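Local coordinates for protein Mono(ADP-ribosyl)transferase SpvB (Salmonella typhimurium, PDB 2GWM) that probably transfers the ADP-ribose of NAD+ to an arginine of host actin, blocking the polymerisation of G-actin into filaments, at residues A108-S113 against M149-N154; R77-G82 against I126-G131; E66-L71 against R135-V140; N120-N125 against R192-R197. All coordinates share one frame; numbering follows the deposited sequence.

Interaction 1 of 4, residues A108-S113 against M149-N154; sequences AFMSTS and MLFPPN
Phe-109 lays one face of its ring against Pro-153, whose CD sits over the ring centre, 3.6 Å from the centroid and 10° off the normal. This CH-pi contact closes one end of an antiparallel strand pair, 110-112 with 149-151, in the three-stranded sheet of the ADP-ribosyltransferase core. The strand pair carries Ser-111, a predicted active-site residue of the Ser-Thr-Ser motif of arginine-specific ADP-ribosyltransferases; its OG hydrogen-bonds OE2 of Glu-148, also predicted catalytic. On the opposite face of the sheet from Ser-111, Met-110 and Phe-151 form a hydrogen-bonded pair, their side chains side by side. The methionine chain stays extended to SD and then bends at chi3 (78°), which brings CE over the Phe-151 face, 3.5 Å from CD2 and displaced toward the rim. SD stands obliquely to the ring, a Met-aromatic contact. Thr-112 shares this face of the sheet, with OG1 at the edge of the Phe-151 ring. The threonine's chi1 of 71° sets OG1 between the backbone N and the carbonyl carbon, and from there the hydroxyl donates to Met-149 O at 2.9 Å. Thr-112 N donates to the same oxygen, and the two donors reach Met-149 O from opposite faces of its plane.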
loop_
_atom_site.group_PDB
_atom_site.type_symbol
_atom_site.label_atom_id
_atom_site.label_comp_id
_atom_site.label_asym_id
_atom_site.label_seq_id
_atom_site.Cartn_x
_atom_site.Cartn_y
_atom_site.Cartn_z
ATOM N N ALA A 108 1.085 2.179 -7.107
ATOM C CA ALA A 108 2.163 1.800 -6.237
ATOM C C ALA A 108 1.887 0.406 -5.642
ATOM O O ALA A 108 0.768 -0.123 -5.712
ATOM C CB ALA A 108 2.278 2.835 -5.112
ATOM N N PHE A 109 2.872 -0.137 -4.926
ATOM C CA PHE A 109 2.595 -1.253 -4.036
ATOM C C PHE A 109 1.600 -0.724 -2.990
ATOM O O PHE A 109 1.706 0.426 -2.574
ATOM C CB PHE A 109 3.857 -1.749 -3.396
ATOM C CG PHE A 109 4.766 -2.533 -4.314
ATOM C CD1 PHE A 109 4.684 -3.894 -4.361
ATOM C CD2 PHE A 109 5.661 -1.909 -5.134
ATOM C CE1 PHE A 109 5.530 -4.623 -5.169
ATOM C CE2 PHE A 109 6.493 -2.629 -5.972
ATOM C CZ PHE A 109 6.376 -3.956 -6.023
ATOM N N MET A 110 0.662 -1.545 -2.612
ATOM C CA MET A 110 -0.415 -1.129 -1.672
ATOM C C MET A 110 -0.294 -1.927 -0.378
ATOM O O MET A 110 -0.414 -3.131 -0.382
ATOM C CB MET A 110 -1.797 -1.288 -2.288
ATOM C CG MET A 110 -2.908 -0.713 -1.365
ATOM S SD MET A 110 -4.531 -1.000 -2.111
ATOM C CE MET A 110 -4.862 -2.678 -1.791
ATOM N N SER A 111 0.014 -1.241 0.725
ATOM C CA SER A 111 0.163 -1.879 2.011
ATOM C C SER A 111 -1.137 -1.799 2.824
ATOM O O SER A 111 -1.757 -0.743 2.885
ATOM C CB SER A 111 1.256 -1.173 2.793
ATOM O OG SER A 111 1.408 -1.732 4.059
ATOM N N THR A 112 -1.491 -2.910 3.427
ATOM C CA THR A 112 -2.734 -3.042 4.209
ATOM C C THR A 112 -2.448 -3.961 5.407
ATOM O O THR A 112 -1.409 -4.586 5.465
ATOM C CB THR A 112 -3.873 -3.681 3.385
ATOM O OG1 THR A 112 -3.625 -5.076 3.156
ATOM C CG2 THR A 112 -4.110 -2.958 2.100
ATOM N N SER A 113 -3.378 -4.006 6.380
ATOM C CA SER A 113 -3.272 -4.939 7.488
ATOM C C SER A 113 -4.484 -5.846 7.556
ATOM O O SER A 113 -5.602 -5.343 7.384
ATOM C CB SER A 113 -3.133 -4.174 8.782
ATOM O OG SER A 113 -3.372 -5.073 9.858
ATOM N N MET A 149 -0.456 -7.182 4.747
ATOM C CA MET A 149 -0.761 -7.767 3.452
ATOM C C MET A 149 -0.385 -6.729 2.399
ATOM O O MET A 149 -0.917 -5.610 2.390
ATOM C CB MET A 149 -2.254 -8.055 3.321
ATOM C CG MET A 149 -2.577 -8.416 1.921
ATOM S SD MET A 149 -4.017 -9.422 1.748
ATOM C CE MET A 149 -2.986 -10.750 2.016
ATOM N N LEU A 150 0.596 -7.056 1.556
ATOM C CA LEU A 150 1.085 -6.140 0.555
ATOM C C LEU A 150 0.542 -6.616 -0.799
ATOM O O LEU A 150 0.477 -7.810 -1.082
ATOM C CB LEU A 150 2.631 -6.170 0.533
ATOM C CG LEU A 150 3.257 -5.116 -0.362
ATOM C CD1 LEU A 150 3.109 -3.775 0.166
ATOM C CD2 LEU A 150 4.757 -5.415 -0.482
ATOM N N PHE A 151 0.153 -5.644 -1.623
ATOM C CA PHE A 151 -0.314 -5.850 -2.966
ATOM C C PHE A 151 0.672 -5.248 -3.943
ATOM O O PHE A 151 1.224 -4.201 -3.695
ATOM C CB PHE A 151 -1.675 -5.139 -3.141
ATOM C CG PHE A 151 -2.821 -5.776 -2.377
ATOM C CD1 PHE A 151 -3.692 -6.638 -2.978
ATOM C CD2 PHE A 151 -2.965 -5.539 -1.031
ATOM C CE1 PHE A 151 -4.738 -7.222 -2.279
ATOM C CE2 PHE A 151 -3.962 -6.121 -0.338
ATOM C CZ PHE A 151 -4.842 -6.957 -0.953
ATOM N N PRO A 152 0.858 -5.913 -5.082
ATOM C CA PRO A 152 1.727 -5.319 -6.095
ATOM C C PRO A 152 1.083 -4.157 -6.773
ATOM O O PRO A 152 -0.109 -3.875 -6.569
ATOM C CB PRO A 152 1.929 -6.468 -7.091
ATOM C CG PRO A 152 0.643 -7.229 -7.027
ATOM C CD PRO A 152 0.267 -7.158 -5.537
ATOM N N PRO A 153 1.851 -3.433 -7.585
ATOM C CA PRO A 153 1.325 -2.264 -8.300
ATOM C C PRO A 153 0.096 -2.553 -9.146
ATOM O O PRO A 153 -0.049 -3.651 -9.679
ATOM C CB PRO A 153 2.503 -1.843 -9.189
ATOM C CG PRO A 153 3.654 -2.303 -8.482
ATOM C CD PRO A 153 3.281 -3.622 -7.879
ATOM N N ASN A 154 -0.773 -1.523 -9.271
ATOM C CA ASN A 154 -1.935 -1.491 -10.129
ATOM C C ASN A 154 -3.118 -2.270 -9.573
ATOM O O ASN A 154 -3.930 -2.764 -10.341
ATOM C CB ASN A 154 -1.648 -1.907 -11.559
ATOM C CG ASN A 154 -0.503 -1.150 -12.126
ATOM O OD1 ASN A 154 -0.448 0.071 -11.988
ATOM N ND2 ASN A 154 0.440 -1.881 -12.759
HETATM O O HOH W 1 -1.445 -1.540 -6.005
#

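Interaction 2 of 4, residues R77-G82 against I126-G131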
loop_
_atom_site.group_PDB
_atom_site.type_symbol
_atom_site.label_atom_id
_atom_site.label_comp_id
_atom_site.label_asym_id
_atom_site.label_seq_id
_atom_site.Cartn_x
_atom_site.Cartn_y
_atom_site.Cartn_z
ATOM N N ARG A 77 -10.450 -12.079 3.671
ATOM C CA ARG A 77 -11.489 -11.537 2.790
ATOM C C ARG A 77 -11.738 -10.072 3.039
ATOM O O ARG A 77 -12.578 -9.482 2.359
ATOM C CB ARG A 77 -12.785 -12.318 2.904
ATOM C CG ARG A 77 -12.683 -13.744 2.363
ATOM C CD ARG A 77 -12.419 -13.895 0.827
ATOM N NE ARG A 77 -13.482 -13.281 0.022
ATOM C CZ ARG A 77 -14.566 -13.896 -0.430
ATOM N NH1 ARG A 77 -14.778 -15.170 -0.167
ATOM N NH2 ARG A 77 -15.452 -13.220 -1.151
ATOM N N VAL A 78 -10.954 -9.462 3.933
ATOM C CA VAL A 78 -10.983 -8.036 4.168
ATOM C C VAL A 78 -9.660 -7.619 4.803
ATOM O O VAL A 78 -9.046 -8.353 5.562
ATOM C CB VAL A 78 -12.206 -7.672 5.065
ATOM C CG1 VAL A 78 -12.067 -8.308 6.462
ATOM C CG2 VAL A 78 -12.444 -6.180 5.118
ATOM N N VAL A 79 -9.221 -6.423 4.472
ATOM C CA VAL A 79 -8.041 -5.830 5.091
ATOM C C VAL A 79 -8.310 -4.343 5.294
ATOM O O VAL A 79 -9.300 -3.790 4.767
ATOM C CB VAL A 79 -6.747 -6.017 4.199
ATOM C CG1 VAL A 79 -6.309 -7.442 4.187
ATOM C CG2 VAL A 79 -6.965 -5.486 2.833
ATOM N N TYR A 80 -7.421 -3.674 6.009
ATOM C CA TYR A 80 -7.671 -2.327 6.457
ATOM C C TYR A 80 -6.496 -1.443 6.215
ATOM O O TYR A 80 -5.319 -1.893 6.200
ATOM C CB TYR A 80 -7.931 -2.280 7.988
ATOM C CG TYR A 80 -8.926 -3.300 8.437
ATOM C CD1 TYR A 80 -10.273 -3.089 8.227
ATOM C CD2 TYR A 80 -8.536 -4.516 8.942
ATOM C CE1 TYR A 80 -11.215 -4.030 8.591
ATOM C CE2 TYR A 80 -9.474 -5.494 9.312
ATOM C CZ TYR A 80 -10.837 -5.221 9.136
ATOM O OH TYR A 80 -11.855 -6.095 9.468
ATOM N N ARG A 81 -6.787 -0.167 6.020
ATOM C CA ARG A 81 -5.775 0.844 5.865
ATOM C C ARG A 81 -6.274 2.193 6.339
ATOM O O ARG A 81 -7.338 2.583 5.940
ATOM C CB ARG A 81 -5.263 0.939 4.430
ATOM C CG ARG A 81 -4.208 1.951 4.243
ATOM C CD ARG A 81 -2.962 1.711 5.065
ATOM N NE ARG A 81 -1.996 2.776 4.845
ATOM C CZ ARG A 81 -1.223 2.902 3.768
ATOM N NH1 ARG A 81 -1.276 2.023 2.789
ATOM N NH2 ARG A 81 -0.375 3.933 3.680
ATOM N N GLY A 82 -5.496 2.858 7.165
ATOM C CA GLY A 82 -5.701 4.262 7.511
ATOM C C GLY A 82 -4.939 5.145 6.537
ATOM O O GLY A 82 -3.736 4.859 6.239
ATOM N N ILE A 126 -11.404 -2.693 3.201
ATOM C CA ILE A 126 -11.145 -3.218 1.853
ATOM C C ILE A 126 -11.478 -4.679 1.730
ATOM O O ILE A 126 -10.754 -5.533 2.256
ATOM C CB ILE A 126 -9.664 -2.991 1.473
ATOM C CG1 ILE A 126 -9.261 -1.539 1.593
ATOM C CG2 ILE A 126 -9.427 -3.468 0.043
ATOM C CD1 ILE A 126 -7.791 -1.303 1.378
ATOM N N TYR A 127 -12.581 -4.978 1.053
ATOM C CA TYR A 127 -12.993 -6.345 0.846
ATOM C C TYR A 127 -12.210 -6.993 -0.275
ATOM O O TYR A 127 -11.938 -6.370 -1.292
ATOM C CB TYR A 127 -14.473 -6.413 0.541
ATOM C CG TYR A 127 -15.297 -5.991 1.767
ATOM C CD1 TYR A 127 -15.345 -6.805 2.892
ATOM C CD2 TYR A 127 -15.943 -4.753 1.825
ATOM C CE1 TYR A 127 -16.101 -6.468 3.988
ATOM C CE2 TYR A 127 -16.667 -4.374 2.938
ATOM C CZ TYR A 127 -16.733 -5.225 4.044
ATOM O OH TYR A 127 -17.483 -4.822 5.146
ATOM N N LEU A 128 -11.939 -8.267 -0.112
ATOM C CA LEU A 128 -11.147 -9.031 -1.053
ATOM C C LEU A 128 -11.901 -10.220 -1.515
ATOM O O LEU A 128 -12.604 -10.815 -0.733
ATOM C CB LEU A 128 -9.876 -9.552 -0.368
ATOM C CG LEU A 128 -9.000 -8.457 0.233
ATOM C CD1 LEU A 128 -7.800 -9.115 0.905
ATOM C CD2 LEU A 128 -8.545 -7.386 -0.772
ATOM N N GLU A 129 -11.797 -10.548 -2.794
ATOM C CA GLU A 129 -12.343 -11.796 -3.322
ATOM C C GLU A 129 -11.242 -12.818 -3.504
ATOM O O GLU A 129 -10.072 -12.468 -3.582
ATOM C CB GLU A 129 -13.038 -11.554 -4.665
ATOM C CG GLU A 129 -14.275 -10.715 -4.611
ATOM C CD GLU A 129 -15.257 -11.211 -3.590
ATOM O OE1 GLU A 129 -15.592 -12.432 -3.676
ATOM O OE2 GLU A 129 -15.687 -10.413 -2.713
ATOM N N LYS A 130 -11.616 -14.087 -3.566
ATOM C CA LYS A 130 -10.635 -15.184 -3.588
ATOM C C LYS A 130 -9.756 -15.034 -4.788
ATOM O O LYS A 130 -10.231 -14.672 -5.830
ATOM C CB LYS A 130 -11.334 -16.517 -3.662
ATOM C CG LYS A 130 -11.984 -16.987 -2.409
ATOM C CD LYS A 130 -12.698 -18.301 -2.740
ATOM C CE LYS A 130 -13.777 -18.724 -1.768
ATOM N NZ LYS A 130 -14.442 -19.971 -2.224
ATOM N N GLY A 131 -8.456 -15.233 -4.621
ATOM C CA GLY A 131 -7.511 -15.225 -5.752
ATOM C C GLY A 131 -6.837 -13.894 -5.992
ATOM O O GLY A 131 -6.131 -13.693 -6.994
#
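The edge strand 78-83 of the five-stranded sheet pairs here with strand 122-127, and Arg-77 extends the pairing past the last bridge by gripping the chain that leaves Tyr-127. Arg-77 O accepts the N-H of Leu-128, while the side chain of the same residue curls back to the other strand. With bends at chi2 (-65°) and chi3 (-60°), NE comes to 2.7 Å from Leu-128 O, which lies at the guanidinium edge close to its plane. Beyond it, NH2 makes a 2.6 Å salt bridge to Glu-129 OE1, the carboxylate standing almost perpendicular to the guanidinium, and Glu-129 OE2 has a second cation in Arg-197. Lys-130 N lies over one guanidinium face. Further into the sheet, Val-79 and Ile-126 exchange two backbone bonds as a hydrogen-bonded antiparallel pair. In the ADP-ribosyltransferase fold strand 78-83 also bears Arg-81, a predicted active-site residue, whose NH1 bonds Ser-111 O. The two faces of the pair differ. On one, Val-78 and Tyr-127 point the same way, with Val-78 CG2 3.7 Å from Tyr-127 CD1. On the other, Val-79 CG2 packs 3.9 Å from Ile-126 CB, and Val-79 CG1 meets Leu-128 CD1 at 4.0 Å, these two side chains crossing at about a right angle. Leu-128 also rests on Met-149 and Phe-151.

Interaction 3 of 4, residues E66-L71 against R135-V140; sequences EGLSSL and RILGDV
Arg-135 starts with CB against Leu-68, 3.8 Å from CD1, and travels over the C-terminal end of helix 50-69. This is where the helix packs on the short edge strand 135-136 of the three-stranded sheet in the ADP-ribosyltransferase core. Arg-135 CG comes to 3.2 Å from Leu-68 O. A bend at chi2 (-74°) then places CD beside Leu-71 O. NE makes a weak hydrogen bond to that same oxygen, 3.2 Å long and with an N-H...O angle of only 124°, although Leu-71 O lies near the guanidinium plane. At the tip, NH1 is held by His-132 O, while NH2 donates to a water that in turn donates to Ser-69 O. The group thus lies by the C-terminal carbonyls of Leu-68 and Ser-69, where the helix dipole would be expected to favour a positive charge. Beside these polar contacts lies an apolar cluster. Leu-68 and Leu-71 pack against Leu-137, whose modelled side-chain conformation is doubtful; it also touches Glu-148, so the cluster borders that predicted active-site residue. The other methyl of Leu-71, CD2, lies 4.0 Å from Val-140 CG2.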
loop_
_atom_site.group_PDB
_atom_site.type_symbol
_atom_site.label_atom_id
_atom_site.label_comp_id
_atom_site.label_asym_id
_atom_site.label_seq_id
_atom_site.Cartn_x
_atom_site.Cartn_y
_atom_site.Cartn_z
ATOM N N GLU A 66 7.690 -10.166 -7.882
ATOM C CA GLU A 66 7.764 -11.619 -8.000
ATOM C C GLU A 66 8.026 -12.237 -6.628
ATOM O O GLU A 66 7.429 -13.280 -6.328
ATOM C CB GLU A 66 8.841 -12.012 -8.988
ATOM C CG GLU A 66 9.116 -13.498 -9.018
ATOM C CD GLU A 66 7.974 -14.345 -9.439
ATOM O OE1 GLU A 66 7.085 -13.796 -10.143
ATOM O OE2 GLU A 66 7.973 -15.555 -9.032
ATOM N N GLY A 67 8.902 -11.639 -5.812
ATOM C CA GLY A 67 9.075 -12.143 -4.479
ATOM C C GLY A 67 7.737 -12.172 -3.742
ATOM O O GLY A 67 7.385 -13.120 -3.092
ATOM N N LEU A 68 6.997 -11.089 -3.866
ATOM C CA LEU A 68 5.713 -11.009 -3.205
ATOM C C LEU A 68 4.782 -12.094 -3.676
ATOM O O LEU A 68 4.140 -12.781 -2.869
ATOM C CB LEU A 68 5.104 -9.659 -3.489
ATOM C CG LEU A 68 3.762 -9.338 -2.839
ATOM C CD1 LEU A 68 3.813 -9.344 -1.374
ATOM C CD2 LEU A 68 3.265 -8.003 -3.317
ATOM N N SER A 69 4.649 -12.215 -5.002
ATOM C CA SER A 69 3.759 -13.205 -5.589
ATOM C C SER A 69 4.082 -14.631 -5.100
ATOM O O SER A 69 3.198 -15.485 -4.993
ATOM C CB SER A 69 3.779 -13.078 -7.090
ATOM O OG SER A 69 2.954 -14.009 -7.766
ATOM N N SER A 70 5.346 -14.910 -4.783
ATOM C CA SER A 70 5.768 -16.257 -4.443
ATOM C C SER A 70 5.438 -16.633 -3.018
ATOM O O SER A 70 5.555 -17.797 -2.635
ATOM C CB SER A 70 7.265 -16.395 -4.689
ATOM O OG SER A 70 8.000 -15.724 -3.684
ATOM N N LEU A 71 4.953 -15.663 -2.243
ATOM C CA LEU A 71 4.570 -15.933 -0.887
ATOM C C LEU A 71 3.227 -16.642 -0.843
ATOM O O LEU A 71 2.430 -16.580 -1.783
ATOM C CB LEU A 71 4.487 -14.625 -0.093
ATOM C CG LEU A 71 5.788 -13.840 0.110
ATOM C CD1 LEU A 71 5.608 -12.573 0.918
ATOM C CD2 LEU A 71 6.849 -14.673 0.753
ATOM N N ARG A 135 -0.538 -10.493 -0.472
ATOM C CA ARG A 135 0.134 -11.549 0.256
ATOM C C ARG A 135 0.597 -11.069 1.609
ATOM O O ARG A 135 1.068 -9.928 1.790
ATOM C CB ARG A 135 1.343 -12.066 -0.520
ATOM C CG ARG A 135 1.054 -12.630 -1.873
ATOM C CD ARG A 135 0.400 -13.958 -1.750
ATOM N NE ARG A 135 0.217 -14.580 -3.054
ATOM C CZ ARG A 135 -0.811 -14.333 -3.879
ATOM N NH1 ARG A 135 -1.747 -13.462 -3.563
ATOM N NH2 ARG A 135 -0.903 -14.966 -5.035
ATOM N N ILE A 136 0.397 -11.907 2.602
ATOM C CA ILE A 136 0.890 -11.628 3.934
ATOM C C ILE A 136 2.409 -11.773 3.938
ATOM O O ILE A 136 2.969 -12.758 3.475
ATOM C CB ILE A 136 0.293 -12.616 4.961
ATOM C CG1 ILE A 136 -1.217 -12.359 5.127
ATOM C CG2 ILE A 136 1.050 -12.542 6.288
ATOM C CD1 ILE A 136 -1.624 -11.170 5.823
ATOM N N LEU A 137 3.073 -10.773 4.491
ATOM C CA LEU A 137 4.534 -10.732 4.429
ATOM C C LEU A 137 5.163 -11.661 5.436
ATOM O O LEU A 137 6.193 -12.299 5.147
ATOM C CB LEU A 137 5.040 -9.335 4.660
ATOM C CG LEU A 137 5.352 -8.385 3.521
ATOM C CD1 LEU A 137 5.150 -8.864 2.085
ATOM C CD2 LEU A 137 5.281 -6.994 3.743
ATOM N N GLY A 138 4.561 -11.739 6.613
ATOM C CA GLY A 138 5.127 -12.526 7.684
ATOM C C GLY A 138 6.554 -12.070 7.973
ATOM O O GLY A 138 6.811 -10.877 8.129
ATOM N N ASP A 139 7.459 -13.035 8.009
ATOM C CA ASP A 139 8.823 -12.760 8.404
ATOM C C ASP A 139 9.631 -12.049 7.315
ATOM O O ASP A 139 10.765 -11.656 7.543
ATOM C CB ASP A 139 9.552 -14.038 8.763
ATOM C CG ASP A 139 10.848 -13.756 9.499
ATOM O OD1 ASP A 139 10.804 -13.084 10.547
ATOM O OD2 ASP A 139 11.903 -14.186 9.020
ATOM N N VAL A 140 9.060 -11.892 6.139
ATOM C CA VAL A 140 9.691 -11.080 5.104
ATOM C C VAL A 140 9.695 -9.611 5.517
ATOM O O VAL A 140 10.559 -8.835 5.101
ATOM C CB VAL A 140 9.010 -11.261 3.784
ATOM C CG1 VAL A 140 9.567 -10.302 2.779
ATOM C CG2 VAL A 140 9.239 -12.675 3.341
HETATM O O HOH W 2 1.137 -16.210 -6.603
#

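Interaction 4 of 4, residues N120-N125 against R192-R197; sequences NDTILN and RIINMR
Arg-192 swings its guanidinium across Thr-122 and brings NH1 2.8 Å from Thr-122 OG1, with the hydroxyl oxygen at the guanidinium edge, 10° out of its plane. The arginine and threonine chains run at a slant to each other, whereas Asp-121 and Arg-192 lie side by side with carboxylate and guanidinium planes nearly perpendicular. Asp-121 OD1 and Arg-192 NH1 form a salt bridge of 3.5 Å. Thr-122 OG1 links the two charged groups, since it accepts from NH1 and donates to Asp-121 OD1 at 2.7 Å. The arginine chain, extended as far as CD, bends at chi3 (64°), which sets NE off that line; its NH2 has a further partner in Asp-86, and both carboxylate oxygens of Asp-121 also accept backbone N-H groups, of Leu-85 and Asp-86. These side chains sit at the start of a parallel pair, strands 122-127 and 192-198, at the middle of the five-stranded mixed sheet of the ADP-ribosyltransferase fold. The backbones interlock through regularly alternating bonds, among them Ile-194 N to Ile-123 O and Asn-125 N to Ile-194 O. On the face shared with Thr-122, Leu-124 and Ile-194 point the same way, Leu-124 CD2 being 3.8 Å from Ile-194 CB. Met-196 comes in at a slant, with CE 4.0 Å from Leu-124 CD2, and Thr-122 CG2 meets Ile-194 CD1. On the other face Asn-125 and Asn-195 approach with amide planes 81° apart, and Ile-193 packs on helix 168-175 through Phe-170 and Leu-174.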
loop_
_atom_site.group_PDB
_atom_site.type_symbol
_atom_site.label_atom_id
_atom_site.label_comp_id
_atom_site.label_asym_id
_atom_site.label_seq_id
_atom_site.Cartn_x
_atom_site.Cartn_y
_atom_site.Cartn_z
ATOM N N ASN A 120 -6.549 7.445 11.244
ATOM C CA ASN A 120 -6.253 8.597 10.463
ATOM C C ASN A 120 -7.573 9.232 10.040
ATOM O O ASN A 120 -8.634 8.762 10.458
ATOM C CB ASN A 120 -5.445 8.198 9.220
ATOM C CG ASN A 120 -4.434 9.210 8.817
ATOM O OD1 ASN A 120 -4.684 10.431 8.846
ATOM N ND2 ASN A 120 -3.219 8.710 8.404
ATOM N N ASP A 121 -7.528 10.285 9.236
ATOM C CA ASP A 121 -8.799 10.907 8.835
ATOM C C ASP A 121 -9.731 9.978 8.059
ATOM O O ASP A 121 -10.949 10.108 8.126
ATOM C CB ASP A 121 -8.634 12.290 8.182
ATOM C CG ASP A 121 -7.987 12.304 6.775
ATOM O OD1 ASP A 121 -8.377 11.476 5.928
ATOM O OD2 ASP A 121 -7.102 13.209 6.530
ATOM N N THR A 122 -9.152 9.021 7.363
ATOM C CA THR A 122 -9.881 8.071 6.559
ATOM C C THR A 122 -9.494 6.649 6.937
ATOM O O THR A 122 -8.294 6.314 6.982
ATOM C CB THR A 122 -9.573 8.317 5.076
ATOM O OG1 THR A 122 -9.922 9.632 4.733
ATOM C CG2 THR A 122 -10.298 7.351 4.209
ATOM N N ILE A 123 -10.460 5.791 7.179
ATOM C CA ILE A 123 -10.241 4.387 7.360
ATOM C C ILE A 123 -10.819 3.684 6.163
ATOM O O ILE A 123 -11.991 3.826 5.815
ATOM C CB ILE A 123 -10.951 3.821 8.616
ATOM C CG1 ILE A 123 -10.618 4.615 9.879
ATOM C CG2 ILE A 123 -10.625 2.349 8.831
ATOM C CD1 ILE A 123 -9.174 4.789 10.149
ATOM N N LEU A 124 -9.966 2.935 5.482
ATOM C CA LEU A 124 -10.415 2.054 4.389
ATOM C C LEU A 124 -10.683 0.652 4.883
ATOM O O LEU A 124 -9.851 0.023 5.546
ATOM C CB LEU A 124 -9.320 1.961 3.331
ATOM C CG LEU A 124 -8.841 3.261 2.770
ATOM C CD1 LEU A 124 -7.795 3.032 1.661
ATOM C CD2 LEU A 124 -9.909 4.181 2.290
ATOM N N ASN A 125 -11.872 0.127 4.559
ATOM C CA ASN A 125 -12.306 -1.197 4.847
ATOM C C ASN A 125 -12.396 -1.861 3.491
ATOM O O ASN A 125 -13.224 -1.552 2.723
ATOM C CB ASN A 125 -13.726 -1.109 5.500
ATOM C CG ASN A 125 -14.308 -2.435 5.846
ATOM O OD1 ASN A 125 -13.642 -3.305 6.432
ATOM N ND2 ASN A 125 -15.622 -2.613 5.509
ATOM N N ARG A 192 -14.074 9.736 8.065
ATOM C CA ARG A 192 -14.844 8.865 7.218
ATOM C C ARG A 192 -14.276 7.465 7.204
ATOM O O ARG A 192 -13.080 7.231 7.453
ATOM C CB ARG A 192 -14.880 9.431 5.805
ATOM C CG ARG A 192 -13.506 9.297 5.155
ATOM C CD ARG A 192 -13.463 9.965 3.796
ATOM N NE ARG A 192 -13.662 11.417 3.785
ATOM C CZ ARG A 192 -12.748 12.323 4.124
ATOM N NH1 ARG A 192 -11.576 11.926 4.598
ATOM N NH2 ARG A 192 -13.018 13.642 4.041
ATOM N N ILE A 193 -15.163 6.537 6.934
ATOM C CA ILE A 193 -14.862 5.188 6.512
ATOM C C ILE A 193 -15.227 5.065 5.069
ATOM O O ILE A 193 -16.295 5.475 4.653
ATOM C CB ILE A 193 -15.638 4.105 7.379
ATOM C CG1 ILE A 193 -15.331 4.255 8.861
ATOM C CG2 ILE A 193 -15.393 2.670 6.838
ATOM C CD1 ILE A 193 -16.392 3.581 9.716
ATOM N N ILE A 194 -14.333 4.420 4.310
ATOM C CA ILE A 194 -14.606 4.130 2.929
ATOM C C ILE A 194 -14.551 2.633 2.814
ATOM O O ILE A 194 -13.539 2.009 3.066
ATOM C CB ILE A 194 -13.634 4.756 1.953
ATOM C CG1 ILE A 194 -13.552 6.251 2.166
ATOM C CG2 ILE A 194 -14.088 4.439 0.523
ATOM C CD1 ILE A 194 -12.580 6.954 1.243
ATOM N N ASN A 195 -15.683 2.056 2.395
ATOM C CA ASN A 195 -15.835 0.625 2.118
ATOM C C ASN A 195 -15.514 0.427 0.643
ATOM O O ASN A 195 -16.177 0.992 -0.229
ATOM C CB ASN A 195 -17.252 0.156 2.453
ATOM C CG ASN A 195 -17.592 0.354 3.890
ATOM O OD1 ASN A 195 -18.569 1.101 4.243
ATOM N ND2 ASN A 195 -16.873 -0.342 4.735
ATOM N N MET A 196 -14.521 -0.399 0.391
ATOM C CA MET A 196 -13.949 -0.620 -0.938
ATOM C C MET A 196 -13.885 -2.091 -1.227
ATOM O O MET A 196 -13.917 -2.917 -0.317
ATOM C CB MET A 196 -12.468 -0.159 -0.997
ATOM C CG MET A 196 -12.250 1.192 -0.631
ATOM S SD MET A 196 -10.560 1.591 -0.930
ATOM C CE MET A 196 -10.752 3.219 -1.455
ATOM N N ARG A 197 -13.669 -2.435 -2.509
ATOM C CA ARG A 197 -13.505 -3.821 -2.898
ATOM C C ARG A 197 -12.417 -3.927 -3.944
ATOM O O ARG A 197 -12.435 -3.164 -4.916
ATOM C CB ARG A 197 -14.799 -4.386 -3.468
ATOM C CG ARG A 197 -14.746 -5.849 -3.798
ATOM C CD ARG A 197 -16.134 -6.434 -4.137
ATOM N NE ARG A 197 -17.091 -6.107 -3.122
ATOM C CZ ARG A 197 -17.246 -6.734 -1.970
ATOM N NH1 ARG A 197 -16.590 -7.846 -1.694
ATOM N NH2 ARG A 197 -18.054 -6.179 -1.085
#

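Interactions 2 and 4 share strand 122-127 and belong to the five-stranded sheet: interaction 4 is its buried parallel pairing, interaction 2 an antiparallel pairing with an edge strand whose charged end is exposed. Interactions 1 and 3 meet in the smaller sheet, where Leu-150 N bonds Arg-135 O. Interaction 1, near the centre of the chain, relies on aromatic and methionine packing; interaction 3 is partly buried and joins helix to strand through leucines and a partly exposed arginine. The two sheets meet where Ser-113 O bonds Tyr-80 N, and predicted active-site residues of interactions 1 and 2 come together there. Interactions 3 and 4 lie about 25 Å apart between centres.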